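Local structure of malonyl-CoA-[acyl-carrier-protein] transacylase (Coxiella burnetii, 3TQE) at residues K284-I289 with S296-L301; Y267-E270 with V275-E278. The protein probably catalyses transfer of the malonyl group from malonyl-CoA to holo-acyl carrier protein, the reaction that supplies malonyl-ACP for fatty acid synthesis. All blocks are in the same frame, centred on the assembly; numbering follows the deposited sequence. Where two conformers were deposited one is given.

Contact 1: residues K284-I289 with S296-L301; sequences KLAGLI and SEILPL
Ile298 packs against one side of the helical turn 284-289, between Ala286 and Ile289. Its two branches divide the work. CG2, the short branch, meets the methyl of Ala286, with Ile298 CG2 3.6 Å from Ala286 CB. The long branch goes to Ile289: Ile298 CG1 lies 3.7 Å from Ile289 CG2. The two isoleucine side chains cross obliquely.

Beyond CG1, the second torsion of Ile298 is 96°, well away from a staggered value. This turn leaves the terminal methyl over the helix backbone, with Ile298 CD1 3.6 Å from Ala286 O. The same methyl also touches Ile289 CG2.

Ile289 uses its short branch here. With chi1 at -66°, CG2 is anti to the backbone N and reaches Ile298 on the strand. It also meets the hydroxyl of Ser296, just before the strand, Ile289 CG2 to Ser296 OG being 3.4 Å. This is a packing contact. The hydroxyl hydrogen-bonds to Asp293 O, in the link between helix and strand. No hydrogen bond joins the two segments.

The contact belongs to a beta-alpha-beta unit made of strand 275-278, helix 284-292 and strand 297-300. Ile289 also touches Phe276 on the first strand and Ile265 on helix 261-270. Leu299 and Leu301 pack on helix 304-313.

Contact 2: residues Y267-E270 with V275-E278; sequences YIEE and VFME
Phe276 points from strand 275-278 toward helix 261-270 and meets Ile268 and Glu269 with the far end of its ring. The side chain can be followed outward from the backbone. CB and CG make no close contact with segment 267-270. With chi1 at -64°, CG lies opposite the carbonyl carbon, and the ring extends from there to the helix. CD1 and CD2 likewise stay clear of the helical segment.

The contact begins at the next pair of ring atoms. On one flank, Phe276 CE1 lies 3.6 Å from Ile268 CG2. That methyl approaches the ring obliquely. On the other flank, Phe276 CE2 is 3.9 Å from Glu269 OE2. The tip of the ring meets both residues: Phe276 CZ is 3.8 Å from Ile268 CG2 and 3.9 Å from Glu269 CG. The glutamate methylene sits at the ring edge, in its plane.

Glu269 crosses the phenylalanine at about a right angle. Past CG the glutamate runs out straight, and its carboxylate plane is turned 51° from the ring. The glutamate thus offers the ring both aliphatic carbon and a carboxylate oxygen. Asp293 OD2 lies close to Glu269 OE2, and this like charge would probably raise the proton affinity of the pair. No hydrogen bond links the two segments. Ile268 and Phe276 are buried, while Glu269 is partly exposed.

The contact joins segment 267-270 of helix 261-270 to the strand that follows. Strand 275-278 runs between parallel strands 9-12 and 297-300. Phe276 also touches Ala9 and Val11 on one neighbour and Ile298 on the other, and Ile268 reaches Ala9.

Overall arrangement
Contacts 1 and 2 follow each other along the chain, with centres about 9 Å apart. Both pack a helix against the same parallel sheet, contact 1 on its outermost strand 297-300 and contact 2 on the adjacent inner strand 275-278. Backbone pairing joins these strands, with probable hydrogen bonds from Leu299 N to Phe276 O and from Phe276 N to Glu297 O. Contact 2 is the more buried. It combines an aromatic ring with a methyl and a glutamate. Contact 1, only partly buried, is mainly aliphatic, with a serine at one end. Both lie away from the predicted active-site residues Ser96 and His205.

Contact 1: residues K284-I289 with S296-L301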
loop_
_atom_site.group_PDB
_atom_site.type_symbol
_atom_site.label_atom_id
_atom_site.label_comp_id
_atom_site.label_asym_id
_atom_site.label_seq_id
_atom_site.Cartn_x
_atom_site.Cartn_y
_atom_site.Cartn_z
ATOM N N LYS A 284 -1.896 -0.694 -10.098
ATOM C CA LYS A 284 -0.519 -1.018 -9.808
ATOM C C LYS A 284 -0.396 -2.401 -9.194
ATOM O O LYS A 284 0.515 -3.152 -9.524
ATOM C CB LYS A 284 0.087 0.044 -8.896
ATOM C CG LYS A 284 0.141 1.421 -9.513
ATOM C CD LYS A 284 1.208 1.501 -10.541
ATOM C CE LYS A 284 1.503 2.945 -10.936
ATOM N NZ LYS A 284 0.534 3.397 -11.968
ATOM N N LEU A 285 -1.263 -2.741 -8.253
ATOM C CA LEU A 285 -1.132 -4.066 -7.648
ATOM C C LEU A 285 -1.493 -5.160 -8.620
ATOM O O LEU A 285 -0.892 -6.223 -8.580
ATOM C CB LEU A 285 -1.957 -4.185 -6.373
ATOM C CG LEU A 285 -1.569 -3.179 -5.295
ATOM C CD1 LEU A 285 -2.457 -3.377 -4.069
ATOM C CD2 LEU A 285 -0.109 -3.235 -4.920
ATOM N N ALA A 286 -2.451 -4.915 -9.504
ATOM C CA ALA A 286 -2.764 -5.918 -10.518
ATOM C C ALA A 286 -1.539 -6.220 -11.322
ATOM O O ALA A 286 -1.286 -7.376 -11.650
ATOM C CB ALA A 286 -3.871 -5.450 -11.419
ATOM N N GLY A 287 -0.787 -5.179 -11.663
ATOM C CA GLY A 287 0.441 -5.380 -12.431
ATOM C C GLY A 287 1.398 -6.310 -11.717
ATOM O O GLY A 287 1.974 -7.212 -12.333
ATOM N N LEU A 288 1.595 -6.100 -10.421
ATOM C CA LEU A 288 2.490 -6.932 -9.653
ATOM C C LEU A 288 1.977 -8.343 -9.539
ATOM O O LEU A 288 2.739 -9.294 -9.676
ATOM C CB LEU A 288 2.698 -6.363 -8.256
ATOM C CG LEU A 288 3.297 -4.979 -8.181
ATOM C CD1 LEU A 288 3.432 -4.580 -6.707
ATOM C CD2 LEU A 288 4.633 -4.939 -8.912
ATOM N N ILE A 289 0.700 -8.487 -9.219
ATOM C CA ILE A 289 0.153 -9.802 -8.954
ATOM C C ILE A 289 0.178 -10.659 -10.210
ATOM O O ILE A 289 0.510 -11.832 -10.147
ATOM C CB ILE A 289 -1.255 -9.681 -8.370
ATOM C CG1 ILE A 289 -1.171 -9.021 -6.995
ATOM C CG2 ILE A 289 -1.940 -11.054 -8.268
ATOM C CD1 ILE A 289 -2.512 -8.561 -6.434
ATOM N N SER A 296 -3.450 -15.718 -12.063
ATOM C CA SER A 296 -4.322 -15.010 -11.141
ATOM C C SER A 296 -5.248 -14.092 -11.913
ATOM O O SER A 296 -5.018 -13.767 -13.072
ATOM C CB SER A 296 -3.494 -14.194 -10.164
ATOM O OG SER A 296 -2.783 -13.186 -10.840
ATOM N N GLU A 297 -6.307 -13.674 -11.255
ATOM C CA GLU A 297 -7.221 -12.708 -11.803
ATOM C C GLU A 297 -7.307 -11.541 -10.836
ATOM O O GLU A 297 -7.493 -11.764 -9.663
ATOM C CB GLU A 297 -8.583 -13.363 -11.924
ATOM C CG GLU A 297 -9.664 -12.472 -12.453
ATOM C CD GLU A 297 -10.953 -13.211 -12.791
ATOM O OE1 GLU A 297 -11.107 -14.382 -12.409
ATOM O OE2 GLU A 297 -11.822 -12.607 -13.455
ATOM N N ILE A 298 -7.138 -10.318 -11.326
ATOM C CA ILE A 298 -7.241 -9.132 -10.481
ATOM C C ILE A 298 -8.286 -8.241 -11.102
ATOM O O ILE A 298 -8.203 -7.875 -12.286
ATOM C CB ILE A 298 -5.908 -8.360 -10.328
ATOM C CG1 ILE A 298 -4.770 -9.314 -9.970
ATOM C CG2 ILE A 298 -6.044 -7.267 -9.245
ATOM C CD1 ILE A 298 -3.956 -9.783 -11.150
ATOM N N LEU A 299 -9.291 -7.920 -10.317
ATOM C CA LEU A 299 -10.404 -7.152 -10.795
ATOM C C LEU A 299 -10.361 -5.742 -10.251
ATOM O O LEU A 299 -10.160 -5.536 -9.073
ATOM C CB LEU A 299 -11.686 -7.815 -10.352
ATOM C CG LEU A 299 -11.865 -9.232 -10.921
ATOM C CD1 LEU A 299 -12.836 -10.011 -10.033
ATOM C CD2 LEU A 299 -12.359 -9.127 -12.317
ATOM N N PRO A 300 -10.522 -4.752 -11.127
ATOM C CA PRO A 300 -10.605 -3.383 -10.693
ATOM C C PRO A 300 -11.979 -3.047 -10.147
ATOM O O PRO A 300 -12.983 -3.685 -10.493
ATOM C CB PRO A 300 -10.361 -2.605 -11.972
ATOM C CG PRO A 300 -10.889 -3.435 -13.004
ATOM C CD PRO A 300 -10.670 -4.865 -12.581
ATOM N N LEU A 301 -12.029 -2.024 -9.314
ATOM C CA LEU A 301 -13.245 -1.659 -8.603
ATOM C C LEU A 301 -13.544 -0.168 -8.676
ATOM O O LEU A 301 -14.129 0.390 -7.759
ATOM C CB LEU A 301 -13.128 -2.080 -7.153
ATOM C CG LEU A 301 -13.020 -3.576 -6.867
ATOM C CD1 LEU A 301 -12.906 -3.756 -5.362
ATOM C CD2 LEU A 301 -14.208 -4.364 -7.420
#

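Contact 2: residues Y267-E270 with V275-E278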
loop_
_atom_site.group_PDB
_atom_site.type_symbol
_atom_site.label_atom_id
_atom_site.label_comp_id
_atom_site.label_asym_id
_atom_site.label_seq_id
_atom_site.Cartn_x
_atom_site.Cartn_y
_atom_site.Cartn_z
ATOM N N TYR A 267 1.457 -16.426 -0.349
ATOM C CA TYR A 267 0.749 -16.972 0.811
ATOM C C TYR A 267 -0.716 -17.086 0.479
ATOM O O TYR A 267 -1.345 -18.110 0.742
ATOM C CB TYR A 267 0.941 -16.082 2.033
ATOM C CG TYR A 267 0.291 -16.518 3.317
ATOM C CD1 TYR A 267 1.071 -17.016 4.363
ATOM C CD2 TYR A 267 -1.057 -16.379 3.529
ATOM C CE1 TYR A 267 0.511 -17.402 5.566
ATOM C CE2 TYR A 267 -1.641 -16.803 4.748
ATOM C CZ TYR A 267 -0.849 -17.309 5.747
ATOM O OH TYR A 267 -1.368 -17.690 6.967
ATOM N N ILE A 268 -1.270 -16.048 -0.127
ATOM C CA ILE A 268 -2.698 -16.011 -0.422
ATOM C C ILE A 268 -3.024 -17.088 -1.468
ATOM O O ILE A 268 -3.989 -17.838 -1.333
ATOM C CB ILE A 268 -3.122 -14.614 -0.879
ATOM C CG1 ILE A 268 -3.035 -13.662 0.314
ATOM C CG2 ILE A 268 -4.506 -14.625 -1.493
ATOM C CD1 ILE A 268 -3.133 -12.173 -0.025
ATOM N N GLU A 269 -2.184 -17.212 -2.473
ATOM C CA GLU A 269 -2.391 -18.200 -3.517
ATOM C C GLU A 269 -2.236 -19.604 -2.997
ATOM O O GLU A 269 -2.993 -20.483 -3.410
ATOM C CB GLU A 269 -1.466 -17.934 -4.668
ATOM C CG GLU A 269 -1.856 -16.698 -5.396
ATOM C CD GLU A 269 -1.418 -16.703 -6.814
ATOM O OE1 GLU A 269 -0.229 -16.997 -7.042
ATOM O OE2 GLU A 269 -2.256 -16.400 -7.686
ATOM N N GLU A 270 -1.339 -19.796 -2.037
ATOM C CA GLU A 270 -1.186 -21.117 -1.419
ATOM C C GLU A 270 -2.413 -21.544 -0.631
ATOM O O GLU A 270 -2.615 -22.744 -0.392
ATOM C CB GLU A 270 0.021 -21.148 -0.498
ATOM C CG GLU A 270 1.316 -21.235 -1.230
ATOM C CD GLU A 270 2.522 -21.052 -0.318
ATOM O OE1 GLU A 270 2.344 -21.003 0.934
ATOM O OE2 GLU A 270 3.650 -20.949 -0.851
ATOM N N VAL A 275 -8.199 -15.050 -6.963
ATOM C CA VAL A 275 -8.958 -13.907 -7.441
ATOM C C VAL A 275 -8.720 -12.788 -6.451
ATOM O O VAL A 275 -8.864 -12.962 -5.252
ATOM C CB VAL A 275 -10.449 -14.193 -7.504
ATOM C CG1 VAL A 275 -11.215 -12.962 -7.877
ATOM C CG2 VAL A 275 -10.695 -15.311 -8.500
ATOM N N PHE A 276 -8.248 -11.679 -6.977
ATOM C CA PHE A 276 -7.878 -10.518 -6.179
ATOM C C PHE A 276 -8.694 -9.337 -6.676
ATOM O O PHE A 276 -8.866 -9.155 -7.878
ATOM C CB PHE A 276 -6.395 -10.197 -6.391
ATOM C CG PHE A 276 -5.474 -11.287 -5.918
ATOM C CD1 PHE A 276 -4.904 -11.243 -4.660
ATOM C CD2 PHE A 276 -5.220 -12.385 -6.715
ATOM C CE1 PHE A 276 -4.077 -12.251 -4.227
ATOM C CE2 PHE A 276 -4.383 -13.411 -6.259
ATOM C CZ PHE A 276 -3.837 -13.342 -5.028
HETATM N N MSE A 277 -9.163 -8.513 -5.756
HETATM C CA MSE A 277 -9.847 -7.276 -6.107
HETATM C C MSE A 277 -8.969 -6.165 -5.620
HETATM O O MSE A 277 -8.550 -6.180 -4.459
HETATM C CB MSE A 277 -11.184 -7.150 -5.397
HETATM C CG MSE A 277 -12.302 -7.761 -6.109
HETATM SE SE MSE A 277 -12.078 -9.629 -6.069
HETATM C CE MSE A 277 -13.795 -10.090 -6.852
ATOM N N GLU A 278 -8.678 -5.224 -6.500
ATOM C CA GLU A 278 -7.845 -4.101 -6.153
ATOM C C GLU A 278 -8.744 -3.000 -5.619
ATOM O O GLU A 278 -9.545 -2.399 -6.346
ATOM C CB GLU A 278 -7.008 -3.653 -7.346
ATOM C CG GLU A 278 -6.041 -2.520 -7.032
ATOM C CD GLU A 278 -4.766 -2.491 -7.878
ATOM O OE1 GLU A 278 -4.680 -3.162 -8.938
ATOM O OE2 GLU A 278 -3.819 -1.784 -7.447
#